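Local coordinates for nickel-dependent hydrogenase large subunit (Allochromatium vinosum, PDB 3MYR), which forms the nickel-iron subunit of a membrane-bound hydrogenase that oxidises H2, and probably recycles hydrogen released by nitrogenase, at residues R4-P9 with R18-M23; I28-S33 with A529-H534; W172-Y177 with Q541-L546; R274-G279 with A422-L427; N280-G285 with V386-L391. All coordinates share one frame; numbering follows the deposited sequence.

How the contacts relate
Contacts 1 and 2 share the three-stranded sheet at the start of the chain: strand 17-24 of contact 1 pairs with strand 27-35 of contact 2, Q22 N lying 2.7 Å from Q30 O. Contact 3 adds helix 543-551, whose I545 packs against both V7 and I28. Residues 529-534 of contact 2 reach contact 4 through D532 OD1, 2.9 Å from E276 N. Contacts 4 and 5, with centres 13 Å apart, meet where the rings of Y424 and F281 touch. Of the five, contact 5 comes near the metals, the V388 side chain being about 7 Å from the nickel-iron centre; contacts 1 to 4 lie away from the annotated sites.

Contact 1 of 5, residues R4-P9 with R18-M23; sequences RIVVDP and RIEAQM
R4 and E20 bring their flat ends together almost coplanar, the guanidinium and carboxylate planes 17° apart. NH1 of R4 reaches OE2 of E20 at 2.8 Å, in the guanidinium plane and nearly along the C-O axis of the acceptor. E20 is extended beyond CG and lies side by side with V6, pointing the same way, with CG2 of V6 3.9 Å from CG of E20. R18 is laid across V6; its CG is anti to the backbone N (chi1 160°) and the chain runs extended to NE, and CG1 of V6 sits over the centre of one guanidinium face, 3.4 Å from CZ of R18.

Two acids occupy the edge of that group. NH1 of R18 holds OD1 of D8 at 2.7 Å, the carboxylate turned 82° from the guanidinium and met on its anti side. NE and NH2 of R18 grip E20 side-on, both at OE1, with NE 2.6 Å from OE1. Away from the charges, CG1 of I5 meets CG of M23 at 3.5 Å.

The backbones pair as an antiparallel hairpin, V6 and E20 on one face, I5, V7, I19 and A21 on the other; I5-A21 and V7-I19 are hydrogen-bonded pairs, V6-E20 the non-hydrogen-bonded one. V7 and I19 rest on helix 543-551. OD2 of D8 accepts from A89 N of the small subunit, and OE1 of E20 also accepts from L367 N. Charges alternate along R4, E20, R18 and D8, so each arginine probably stabilises its ionised acids, and the bonds to D8 and E20 probably fix the rotation of the R18 guanidinium.

Contact 2 of 5, residues I28-S33 with A529-H534; sequences IAQAYS and ALQDNH
The amides of Q30 and Q531 lie stacked, their planes 27° apart. OE1 of Q531 receives the backbone N-H of A31, 2.8 Å from A31 N; the donor lies in the carbonyl plane on a lone pair and the bond is nearly straight (170°). Q531, extended beyond CG, thus reaches from the last turn of helix 525-531 to strand 27-35, where A29 and Q30 form a classic beta bulge opposite Q22. The imidazole of H534 has CA of L530 over one face, toward the rim, and CB of H534 lies 3.9 Å from CD1 of I28.

Aliphatic packing fills the middle, with CB of A31 3.7 Å from CB of L530. I28 N donates directly to H534 O at 3.1 Å. Two waters bridge the rest: one accepts from H534 N and can donate to I28 O and L530 O, the other can donate to I28 O, 2.9 Å away, and to Q531 O. Counting atoms outside the two segments, acceptors in reach outnumber the protons, so not every such bond can exist at once. One direct backbone bond, a glutamine amide and two waters together serve backbone polar groups between strand and helix end.

Contact 3 of 5, residues W172-Y177 with Q541-L546; sequences WGHPAY and QPIEIL
This is a loop packed on the start of a helix: residues 172-177, between helices 145-160 and 181-201, close round I543 at the beginning of helix 543-551. I543 presents two methyls to two rings. Its CG2 stands over one face of the H174 imidazole in a CH-pi contact, 3.5 Å from CE1 of H174, and its CD1 does the same over the Y177 ring, 3.4 Å from CZ of Y177. CG1 is anti to the backbone N (chi1 -167°), and the extended chi2 carries CD1 to Y177, while CG2 is left for H174; CB of A176 reaches CG2 of I543 at 3.7 Å.

H174 to Y177 form a type I turn, and A176 N within it donates in the imidazole plane to ND1 of H174 at 2.9 Å. The other ring nitrogen faces water: NE2 of H174 is 2.9 Å from a molecule that also meets Q541 O and, at 2.6 Å, OE2 of E544. The Q541 amide slides past the imidazole, nearly coplanar with it, and a second water links OE1 of Q541 to W172 O.

Around this core, OE1 of E544 accepts from V537 N, OH of Y177 binds L114 O, and A176 O takes R547 NH2 from one turn further along the helix. W172 lies against helix 119-122 and A47 of the small subunit, while L546 packs on S49 of that subunit.

Contact 4 of 5, residues R274-G279 with A422-L427; sequences RGEGLG and ALYSTL
One backbone hydrogen bond joins R274 to T426: T426 N donates to R274 O at 2.9 Å, in the carbonyl plane and fairly straight at 164°. The same R274 oxygen lies 3.3 Å from CA of S425, so the carbonyl rests against the turn just ahead of the helix.

Close van der Waals contact follows. CB of E276 presses on the Y424 backbone, 3.3 Å from C of Y424, and the two side chains then lie side by side, pointing the same way, with OE2 of E276 3.7 Å from CB of Y424 and the carboxylate plane turned 59° from the ring. CG of E276, anti to the backbone N (chi1 -160°), stays near the Y424 backbone, 3.9 Å from C of Y424. The bare CA of G275 sits 3.4 Å from OG1 of T426, leaving no room there for a CB, and the positive phi of G275 also favours glycine.

Residues 422-427 form the lead-in to helix 426-456. Y424 is the centre of an inverse gamma turn, and S425 is the N-cap, its OG bonded to G428 N. That hydroxyl also donates back to A422 O, OG of S425 lying 2.6 Å from O of A422.

The polar bonds inside the 274-279 loop belong to E276. OE1 of E276 takes G279 N at 2.7 Å on its syn lone pair and L278 N from above the carboxylate plane.

OE2 of E276 forms a salt bridge with R308 and NH1 of R274 one with D270, while NE of R274 donates to N533 O. The hydroxyl of T426 meets that of T548 in helix 543-551.

Contact 5 of 5, residues N280-G285 with V386-L391; sequences NFLCYG and VEVGPL
Residues 280-282 and 386-388 run in the same direction and share a single bridge, F281 with E387. E387 makes both bonds: its N donates to N280 O at 2.8 Å, and its O accepts from L282 N at 3.0 Å. One step on, the chains part and a water fills in, donating to L282 O at 2.6 Å and accepting from N of G389, the N-cap residue of helix 390-399.

F281 and E387 lie side by side, pointing the same way. With CG anti to its backbone N (chi1 168°) and extended beyond it, E387 follows the phenyl ring to CE2 of F281, 3.7 Å from OE2, the two planes 51° apart. CD2 of L391 touches the same CE2 of F281 at 3.9 Å. CB of L282 lies 3.8 Å from CG2 of V386 and 4.0 Å from CG1 of V388.

V388 also packs on P509, a residue of the nickel-iron pocket, and its N bonds to OD1 of N513. Bridge and water together take N280 O, L282 N and O, E387 N and O, and G389 N. The buried E387 carboxylate touches F281 but is paired with R429 through OE1, which would favour its ionised form.

Contact 1 of 5, residues R4-P9 with R18-M23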
# COMPACT_ATOMS: atom_id res chain seq x y z
N ARG B 4 19.07 18.89 15.42
CA ARG B 4 18.94 17.62 14.74
C ARG B 4 19.09 17.68 13.25
O ARG B 4 18.67 18.59 12.61
CB ARG B 4 17.61 16.99 15.07
CG ARG B 4 17.56 16.24 16.33
CD ARG B 4 16.17 15.81 16.58
NE ARG B 4 15.89 16.27 17.86
CZ ARG B 4 14.99 17.14 18.23
NH1 ARG B 4 14.09 17.63 17.44
NH2 ARG B 4 15.00 17.48 19.47
N ILE B 5 19.66 16.64 12.69
CA ILE B 5 19.62 16.42 11.23
C ILE B 5 18.18 16.00 10.83
O ILE B 5 17.49 15.30 11.61
CB ILE B 5 20.67 15.35 10.90
CG1 ILE B 5 22.10 15.94 11.15
CG2 ILE B 5 20.50 14.77 9.53
CD1 ILE B 5 22.42 17.21 10.41
N VAL B 6 17.69 16.51 9.70
CA VAL B 6 16.31 16.29 9.32
C VAL B 6 16.28 15.62 7.95
O VAL B 6 16.89 16.11 7.00
CB VAL B 6 15.50 17.61 9.29
CG1 VAL B 6 14.07 17.39 8.66
CG2 VAL B 6 15.41 18.24 10.71
N VAL B 7 15.55 14.51 7.82
CA VAL B 7 15.16 14.04 6.50
C VAL B 7 13.65 13.96 6.28
O VAL B 7 12.94 13.12 6.86
CB VAL B 7 16.01 12.83 6.02
CG1 VAL B 7 16.99 12.21 7.04
CG2 VAL B 7 15.62 12.11 4.70
N ASP B 8 13.19 14.93 5.50
CA ASP B 8 11.76 15.14 5.28
C ASP B 8 11.64 15.79 3.89
O ASP B 8 12.09 16.90 3.70
CB ASP B 8 11.26 16.06 6.39
CG ASP B 8 9.77 16.24 6.36
OD1 ASP B 8 9.22 16.81 7.35
OD2 ASP B 8 9.15 15.90 5.33
N PRO B 9 11.05 15.11 2.90
CA PRO B 9 10.36 13.81 3.01
C PRO B 9 11.33 12.64 2.92
O PRO B 9 12.30 12.69 2.19
CB PRO B 9 9.46 13.77 1.76
CG PRO B 9 10.16 14.70 0.72
CD PRO B 9 10.93 15.73 1.56
N ARG B 18 8.94 11.80 8.34
CA ARG B 18 10.05 12.70 8.64
C ARG B 18 10.93 11.94 9.69
O ARG B 18 10.37 11.35 10.64
CB ARG B 18 9.52 14.04 9.23
CG ARG B 18 10.58 14.87 10.03
CD ARG B 18 9.91 16.13 10.53
NE ARG B 18 10.85 17.18 10.93
CZ ARG B 18 11.14 18.27 10.23
NH1 ARG B 18 10.57 18.48 9.05
NH2 ARG B 18 11.99 19.18 10.76
N ILE B 19 12.24 11.89 9.46
CA ILE B 19 13.20 11.41 10.46
C ILE B 19 14.04 12.57 10.95
O ILE B 19 14.54 13.37 10.12
CB ILE B 19 14.15 10.33 9.86
CG1 ILE B 19 13.35 9.13 9.31
CG2 ILE B 19 15.22 9.87 10.90
CD1 ILE B 19 12.68 8.33 10.39
N GLU B 20 14.19 12.70 12.29
CA GLU B 20 15.18 13.62 12.87
C GLU B 20 16.18 12.78 13.63
O GLU B 20 15.81 11.75 14.22
CB GLU B 20 14.48 14.66 13.75
CG GLU B 20 13.59 15.58 12.88
CD GLU B 20 13.05 16.82 13.63
OE1 GLU B 20 12.27 17.63 13.03
OE2 GLU B 20 13.39 16.97 14.81
N ALA B 21 17.46 13.15 13.56
CA ALA B 21 18.51 12.39 14.21
C ALA B 21 19.44 13.35 14.98
O ALA B 21 19.95 14.34 14.41
CB ALA B 21 19.31 11.60 13.18
N GLN B 22 19.65 13.07 16.26
CA GLN B 22 20.64 13.78 17.04
C GLN B 22 21.96 13.05 16.82
O GLN B 22 22.08 11.84 17.13
CB GLN B 22 20.25 13.80 18.52
CG GLN B 22 21.31 14.50 19.45
CD GLN B 22 21.55 15.97 19.06
OE1 GLN B 22 22.68 16.35 18.72
NE2 GLN B 22 20.48 16.76 19.01
N MET B 23 22.91 13.76 16.22
CA MET B 23 24.18 13.19 15.85
C MET B 23 25.17 13.38 16.99
O MET B 23 25.16 14.44 17.64
CB MET B 23 24.74 13.90 14.60
CG MET B 23 23.87 13.76 13.32
SD MET B 23 23.36 12.02 13.03
CE MET B 23 24.91 11.31 12.44

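Contact 2 of 5, residues I28-S33 with A529-H534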
# COMPACT_ATOMS: atom_id res chain seq x y z
N ILE B 28 24.71 8.21 14.81
CA ILE B 28 23.38 8.54 15.25
C ILE B 28 23.22 8.28 16.75
O ILE B 28 23.25 7.13 17.18
CB ILE B 28 22.30 7.82 14.41
CG1 ILE B 28 22.43 8.25 12.95
CG2 ILE B 28 20.90 8.13 15.00
CD1 ILE B 28 21.41 7.65 12.00
N ALA B 29 23.02 9.32 17.54
CA ALA B 29 22.87 9.12 19.00
C ALA B 29 21.41 8.89 19.41
O ALA B 29 21.13 7.97 20.17
CB ALA B 29 23.49 10.30 19.81
N GLN B 30 20.49 9.70 18.89
CA GLN B 30 19.04 9.48 19.08
C GLN B 30 18.34 9.72 17.76
O GLN B 30 18.69 10.66 17.02
CB GLN B 30 18.41 10.42 20.13
CG GLN B 30 18.81 10.24 21.62
CD GLN B 30 18.19 8.99 22.31
OE1 GLN B 30 18.85 7.94 22.40
NE2 GLN B 30 16.94 9.11 22.82
N ALA B 31 17.35 8.89 17.45
CA ALA B 31 16.53 9.09 16.27
C ALA B 31 15.04 9.29 16.66
O ALA B 31 14.55 8.72 17.66
CB ALA B 31 16.69 7.91 15.31
N TYR B 32 14.33 10.06 15.85
CA TYR B 32 12.90 10.34 16.07
C TYR B 32 12.16 10.12 14.74
O TYR B 32 12.65 10.56 13.68
CB TYR B 32 12.65 11.77 16.58
CG TYR B 32 13.42 12.04 17.83
CD1 TYR B 32 12.81 11.90 19.10
CD2 TYR B 32 14.77 12.38 17.76
CE1 TYR B 32 13.54 12.10 20.25
CE2 TYR B 32 15.52 12.60 18.94
CZ TYR B 32 14.88 12.44 20.17
OH TYR B 32 15.59 12.68 21.35
N SER B 33 11.07 9.34 14.82
CA SER B 33 10.24 8.95 13.68
C SER B 33 8.90 9.72 13.80
O SER B 33 8.20 9.65 14.83
CB SER B 33 9.94 7.45 13.73
OG SER B 33 9.05 7.15 12.66
N ALA B 529 16.23 1.13 15.65
CA ALA B 529 17.05 0.58 14.55
C ALA B 529 18.18 1.57 14.14
O ALA B 529 19.31 1.16 13.92
CB ALA B 529 16.17 0.24 13.35
N LEU B 530 17.82 2.83 13.89
CA LEU B 530 18.78 3.87 13.60
C LEU B 530 19.75 4.09 14.75
O LEU B 530 20.92 4.45 14.49
CB LEU B 530 18.06 5.18 13.29
CG LEU B 530 17.25 5.06 11.94
CD1 LEU B 530 16.58 6.40 11.59
CD2 LEU B 530 18.17 4.60 10.77
N GLN B 531 19.27 3.92 16.00
CA GLN B 531 20.15 4.07 17.13
C GLN B 531 21.11 2.88 17.23
O GLN B 531 22.05 2.94 17.98
CB GLN B 531 19.38 4.29 18.44
CG GLN B 531 18.70 5.65 18.40
CD GLN B 531 17.62 5.88 19.45
OE1 GLN B 531 16.91 6.88 19.39
NE2 GLN B 531 17.51 4.98 20.41
N ASP B 532 20.88 1.80 16.47
CA ASP B 532 21.74 0.59 16.57
C ASP B 532 22.88 0.60 15.49
O ASP B 532 22.69 0.23 14.31
CB ASP B 532 20.85 -0.68 16.50
CG ASP B 532 21.66 -1.95 16.25
OD1 ASP B 532 21.12 -2.91 15.63
OD2 ASP B 532 22.82 -2.03 16.71
N ASN B 533 24.04 1.11 15.88
CA ASN B 533 25.25 0.95 15.05
C ASN B 533 25.22 1.69 13.70
O ASN B 533 25.63 1.17 12.66
CB ASN B 533 25.56 -0.56 14.90
CG ASN B 533 27.00 -0.84 14.39
OD1 ASN B 533 27.32 -1.96 13.91
ND2 ASN B 533 27.86 0.16 14.49
N HIS B 534 24.66 2.90 13.67
CA HIS B 534 24.69 3.68 12.42
C HIS B 534 25.64 4.86 12.45
O HIS B 534 25.55 5.66 13.33
CB HIS B 534 23.28 4.19 12.04
CG HIS B 534 22.35 3.10 11.60
ND1 HIS B 534 21.81 3.03 10.32
CD2 HIS B 534 21.92 1.98 12.24
CE1 HIS B 534 21.12 1.91 10.18
NE2 HIS B 534 21.17 1.25 11.33
O HOH W 1 23.80 4.58 15.83
O HOH W 2 22.83 5.23 19.39

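Contact 3 of 5, residues W172-Y177 with Q541-L546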
# COMPACT_ATOMS: atom_id res chain seq x y z
N TRP B 172 24.27 9.14 -6.26
CA TRP B 172 25.15 8.31 -7.10
C TRP B 172 26.64 8.59 -6.75
O TRP B 172 27.07 9.75 -6.60
CB TRP B 172 24.88 8.61 -8.58
CG TRP B 172 23.40 8.75 -8.86
CD1 TRP B 172 22.77 9.85 -9.41
CD2 TRP B 172 22.36 7.80 -8.56
NE1 TRP B 172 21.41 9.63 -9.46
CE2 TRP B 172 21.12 8.40 -8.93
CE3 TRP B 172 22.34 6.52 -7.98
CZ2 TRP B 172 19.87 7.75 -8.77
CZ3 TRP B 172 21.10 5.87 -7.77
CH2 TRP B 172 19.88 6.48 -8.20
N GLY B 173 27.45 7.54 -6.67
CA GLY B 173 28.92 7.73 -6.42
C GLY B 173 29.21 7.84 -4.92
O GLY B 173 30.39 7.89 -4.52
N HIS B 174 28.18 7.80 -4.08
CA HIS B 174 28.41 7.78 -2.61
C HIS B 174 29.22 6.49 -2.28
O HIS B 174 28.99 5.43 -2.93
CB HIS B 174 27.05 7.74 -1.89
CG HIS B 174 27.14 7.95 -0.40
ND1 HIS B 174 27.57 6.97 0.47
CD2 HIS B 174 26.72 8.98 0.38
CE1 HIS B 174 27.51 7.42 1.71
NE2 HIS B 174 26.94 8.61 1.68
N PRO B 175 30.16 6.58 -1.29
CA PRO B 175 31.04 5.44 -0.98
C PRO B 175 30.25 4.25 -0.40
O PRO B 175 30.73 3.12 -0.48
CB PRO B 175 32.04 6.02 0.05
CG PRO B 175 31.31 7.27 0.62
CD PRO B 175 30.62 7.82 -0.62
N ALA B 176 29.02 4.48 0.08
CA ALA B 176 28.18 3.37 0.56
C ALA B 176 27.77 2.43 -0.59
O ALA B 176 27.35 1.27 -0.38
CB ALA B 176 26.92 3.93 1.30
N TYR B 177 27.85 2.92 -1.82
CA TYR B 177 27.53 2.03 -2.99
C TYR B 177 28.70 1.13 -3.33
O TYR B 177 29.80 1.63 -3.54
CB TYR B 177 27.13 2.85 -4.23
CG TYR B 177 25.77 3.50 -4.17
CD1 TYR B 177 25.65 4.89 -4.24
CD2 TYR B 177 24.58 2.72 -4.18
CE1 TYR B 177 24.38 5.51 -4.27
CE2 TYR B 177 23.32 3.29 -4.24
CZ TYR B 177 23.23 4.70 -4.29
OH TYR B 177 21.98 5.26 -4.28
N GLN B 541 23.38 13.50 2.24
CA GLN B 541 23.11 12.33 1.41
C GLN B 541 23.02 11.16 2.39
O GLN B 541 23.91 10.30 2.43
CB GLN B 541 24.25 12.07 0.38
CG GLN B 541 24.51 13.24 -0.61
CD GLN B 541 25.28 12.81 -1.91
OE1 GLN B 541 26.00 11.85 -1.93
NE2 GLN B 541 25.01 13.50 -2.99
N PRO B 542 21.96 11.14 3.21
CA PRO B 542 21.85 10.18 4.32
C PRO B 542 21.40 8.78 3.83
O PRO B 542 20.42 8.22 4.30
CB PRO B 542 20.77 10.85 5.18
CG PRO B 542 19.77 11.29 4.08
CD PRO B 542 20.74 11.98 3.10
N ILE B 543 22.12 8.22 2.86
CA ILE B 543 21.79 6.92 2.35
C ILE B 543 21.76 5.84 3.46
O ILE B 543 21.01 4.90 3.36
CB ILE B 543 22.77 6.58 1.25
CG1 ILE B 543 22.33 5.36 0.44
CG2 ILE B 543 24.16 6.41 1.83
CD1 ILE B 543 23.03 5.29 -0.95
N GLU B 544 22.49 6.03 4.56
CA GLU B 544 22.50 4.98 5.57
C GLU B 544 21.19 4.97 6.33
O GLU B 544 20.75 3.93 6.78
CB GLU B 544 23.64 5.17 6.57
CG GLU B 544 25.09 5.18 5.93
CD GLU B 544 25.59 6.58 5.51
OE1 GLU B 544 26.82 6.78 5.43
OE2 GLU B 544 24.78 7.50 5.24
N ILE B 545 20.59 6.13 6.52
CA ILE B 545 19.28 6.19 7.15
C ILE B 545 18.24 5.49 6.25
O ILE B 545 17.46 4.64 6.72
CB ILE B 545 18.90 7.65 7.45
CG1 ILE B 545 19.65 8.12 8.70
CG2 ILE B 545 17.35 7.79 7.67
CD1 ILE B 545 19.43 9.68 9.03
N LEU B 546 18.28 5.81 4.96
CA LEU B 546 17.31 5.30 4.02
C LEU B 546 17.42 3.78 3.96
O LEU B 546 16.42 3.12 3.90
CB LEU B 546 17.54 5.92 2.62
CG LEU B 546 17.37 7.45 2.52
CD1 LEU B 546 17.57 7.89 1.06
CD2 LEU B 546 16.04 7.92 3.02
O HOH W 3 27.56 10.96 -3.77
O HOH W 4 25.93 9.63 4.19

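Contact 4 of 5, residues R274-G279 with A422-L427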
# COMPACT_ATOMS: atom_id res chain seq x y z
N ARG B 274 23.73 -4.07 11.84
CA ARG B 274 23.10 -2.87 12.35
C ARG B 274 21.61 -2.91 12.05
O ARG B 274 21.19 -3.66 11.15
CB ARG B 274 23.76 -1.57 11.75
CG ARG B 274 23.71 -1.41 10.25
CD ARG B 274 24.48 -0.15 9.75
NE ARG B 274 25.90 -0.24 10.13
CZ ARG B 274 26.83 -0.79 9.34
NH1 ARG B 274 26.51 -1.19 8.08
NH2 ARG B 274 28.07 -0.88 9.76
N GLY B 275 20.86 -2.03 12.70
CA GLY B 275 19.48 -1.72 12.26
C GLY B 275 18.42 -2.63 12.90
O GLY B 275 17.34 -2.87 12.33
N GLU B 276 18.71 -3.15 14.08
CA GLU B 276 17.66 -3.88 14.84
C GLU B 276 17.88 -3.67 16.35
O GLU B 276 18.71 -4.35 16.96
CB GLU B 276 17.60 -5.38 14.47
CG GLU B 276 16.26 -6.07 14.85
CD GLU B 276 16.09 -6.24 16.41
OE1 GLU B 276 15.29 -5.51 17.04
OE2 GLU B 276 16.75 -7.11 16.99
N GLY B 277 17.15 -2.73 16.95
CA GLY B 277 17.50 -2.34 18.32
C GLY B 277 16.51 -2.74 19.39
O GLY B 277 16.60 -2.23 20.51
N LEU B 278 15.59 -3.65 19.08
CA LEU B 278 14.52 -4.03 20.03
C LEU B 278 14.67 -5.46 20.53
O LEU B 278 14.55 -5.72 21.76
CB LEU B 278 13.12 -3.87 19.42
CG LEU B 278 12.62 -2.51 18.96
CD1 LEU B 278 11.09 -2.56 18.46
CD2 LEU B 278 12.75 -1.54 20.12
N GLY B 279 14.87 -6.40 19.60
CA GLY B 279 14.95 -7.79 19.98
C GLY B 279 13.59 -8.49 20.26
O GLY B 279 13.59 -9.66 20.63
N ALA B 422 23.00 -12.37 12.55
CA ALA B 422 22.85 -11.43 11.44
C ALA B 422 21.40 -11.33 10.94
O ALA B 422 21.06 -10.39 10.24
CB ALA B 422 23.81 -11.79 10.27
N LEU B 423 20.51 -12.22 11.35
CA LEU B 423 19.07 -12.01 11.02
C LEU B 423 18.55 -10.73 11.64
O LEU B 423 17.69 -10.05 11.05
CB LEU B 423 18.22 -13.17 11.53
CG LEU B 423 18.56 -14.45 10.78
CD1 LEU B 423 17.80 -15.65 11.36
CD2 LEU B 423 18.21 -14.27 9.33
N TYR B 424 19.06 -10.38 12.83
CA TYR B 424 18.56 -9.23 13.59
C TYR B 424 19.20 -7.94 13.11
O TYR B 424 20.14 -7.43 13.72
CB TYR B 424 18.86 -9.44 15.05
CG TYR B 424 18.21 -10.69 15.56
CD1 TYR B 424 18.95 -11.85 15.76
CD2 TYR B 424 16.87 -10.71 15.89
CE1 TYR B 424 18.37 -13.01 16.28
CE2 TYR B 424 16.29 -11.84 16.47
CZ TYR B 424 17.01 -12.99 16.60
OH TYR B 424 16.40 -14.09 17.15
N SER B 425 18.78 -7.50 11.92
CA SER B 425 19.52 -6.45 11.24
C SER B 425 18.74 -5.96 10.02
O SER B 425 17.79 -6.59 9.58
CB SER B 425 20.87 -6.99 10.81
OG SER B 425 20.74 -7.85 9.67
N THR B 426 19.18 -4.85 9.45
CA THR B 426 18.64 -4.33 8.24
C THR B 426 18.78 -5.35 7.10
O THR B 426 17.84 -5.57 6.32
CB THR B 426 19.42 -3.05 7.90
OG1 THR B 426 19.09 -2.03 8.85
CG2 THR B 426 19.16 -2.56 6.43
N LEU B 427 19.94 -6.00 7.02
CA LEU B 427 20.10 -7.04 5.99
C LEU B 427 19.12 -8.19 6.24
O LEU B 427 18.62 -8.74 5.30
CB LEU B 427 21.48 -7.67 6.06
CG LEU B 427 22.23 -8.01 4.77
CD1 LEU B 427 23.35 -9.07 4.89
CD2 LEU B 427 21.48 -8.19 3.53

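Contact 5 of 5, residues N280-G285 with V386-L391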
# COMPACT_ATOMS: atom_id res chain seq x y z
N ASN B 280 12.47 -7.79 20.11
CA ASN B 280 11.12 -8.36 20.38
C ASN B 280 10.31 -8.33 19.09
O ASN B 280 10.38 -7.35 18.37
CB ASN B 280 10.39 -7.49 21.40
CG ASN B 280 11.23 -7.25 22.66
OD1 ASN B 280 11.95 -8.16 23.12
ND2 ASN B 280 11.14 -6.07 23.22
N PHE B 281 9.55 -9.40 18.80
CA PHE B 281 8.84 -9.54 17.52
C PHE B 281 7.44 -10.04 17.77
O PHE B 281 7.25 -10.85 18.63
CB PHE B 281 9.60 -10.49 16.59
CG PHE B 281 10.96 -10.01 16.30
CD1 PHE B 281 11.99 -10.26 17.22
CD2 PHE B 281 11.21 -9.21 15.17
CE1 PHE B 281 13.32 -9.73 17.00
CE2 PHE B 281 12.51 -8.69 14.93
CZ PHE B 281 13.54 -8.90 15.90
N LEU B 282 6.47 -9.56 17.02
CA LEU B 282 5.11 -9.95 17.26
C LEU B 282 4.43 -10.38 15.95
O LEU B 282 4.52 -9.66 14.93
CB LEU B 282 4.38 -8.75 17.91
CG LEU B 282 2.86 -8.77 18.01
CD1 LEU B 282 2.48 -9.76 19.13
CD2 LEU B 282 2.35 -7.38 18.31
N CYS B 283 3.70 -11.52 16.02
CA CYS B 283 2.85 -12.01 14.95
C CYS B 283 1.47 -12.35 15.47
O CYS B 283 1.36 -13.04 16.47
CB CYS B 283 3.42 -13.30 14.34
SG CYS B 283 5.04 -13.06 13.62
N TYR B 284 0.44 -11.98 14.72
CA TYR B 284 -0.88 -12.53 14.97
C TYR B 284 -1.09 -13.83 14.21
O TYR B 284 -2.03 -14.59 14.55
CB TYR B 284 -1.96 -11.53 14.59
CG TYR B 284 -1.88 -10.16 15.24
CD1 TYR B 284 -1.27 -9.99 16.50
CD2 TYR B 284 -2.54 -9.05 14.64
CE1 TYR B 284 -1.26 -8.71 17.13
CE2 TYR B 284 -2.51 -7.72 15.27
CZ TYR B 284 -1.82 -7.58 16.48
OH TYR B 284 -1.79 -6.32 17.06
N GLY B 285 -0.29 -14.08 13.17
CA GLY B 285 -0.46 -15.29 12.36
C GLY B 285 -1.56 -15.13 11.30
O GLY B 285 -2.36 -14.17 11.34
N VAL B 386 7.91 -3.58 20.04
CA VAL B 386 8.16 -4.77 19.29
C VAL B 386 8.32 -4.41 17.79
O VAL B 386 7.90 -3.32 17.35
CB VAL B 386 7.01 -5.85 19.50
CG1 VAL B 386 6.83 -6.20 20.94
CG2 VAL B 386 5.71 -5.31 19.00
N GLU B 387 8.87 -5.35 17.03
CA GLU B 387 8.94 -5.21 15.58
C GLU B 387 7.95 -6.20 14.95
O GLU B 387 7.84 -7.36 15.43
CB GLU B 387 10.34 -5.51 15.06
CG GLU B 387 10.35 -5.66 13.52
CD GLU B 387 11.75 -5.66 12.89
OE1 GLU B 387 11.90 -6.09 11.70
OE2 GLU B 387 12.71 -5.28 13.60
N VAL B 388 7.23 -5.78 13.90
CA VAL B 388 6.38 -6.72 13.19
C VAL B 388 6.85 -6.79 11.73
O VAL B 388 7.60 -5.94 11.25
CB VAL B 388 4.86 -6.31 13.23
CG1 VAL B 388 4.38 -6.32 14.73
CG2 VAL B 388 4.68 -4.86 12.65
N GLY B 389 6.36 -7.77 11.00
CA GLY B 389 6.63 -7.75 9.55
C GLY B 389 7.40 -9.01 9.17
O GLY B 389 7.41 -10.02 9.92
N PRO B 390 8.04 -9.00 7.98
CA PRO B 390 8.69 -10.22 7.52
C PRO B 390 9.70 -10.81 8.47
O PRO B 390 9.82 -12.04 8.53
CB PRO B 390 9.38 -9.79 6.18
CG PRO B 390 8.49 -8.65 5.67
CD PRO B 390 8.07 -7.91 6.98
N LEU B 391 10.52 -9.98 9.12
CA LEU B 391 11.54 -10.53 10.04
C LEU B 391 10.86 -11.27 11.23
O LEU B 391 11.27 -12.37 11.64
CB LEU B 391 12.48 -9.44 10.55
CG LEU B 391 13.71 -9.91 11.39
CD1 LEU B 391 14.49 -11.12 10.78
CD2 LEU B 391 14.70 -8.72 11.69
O HOH W 5 4.09 -9.51 12.32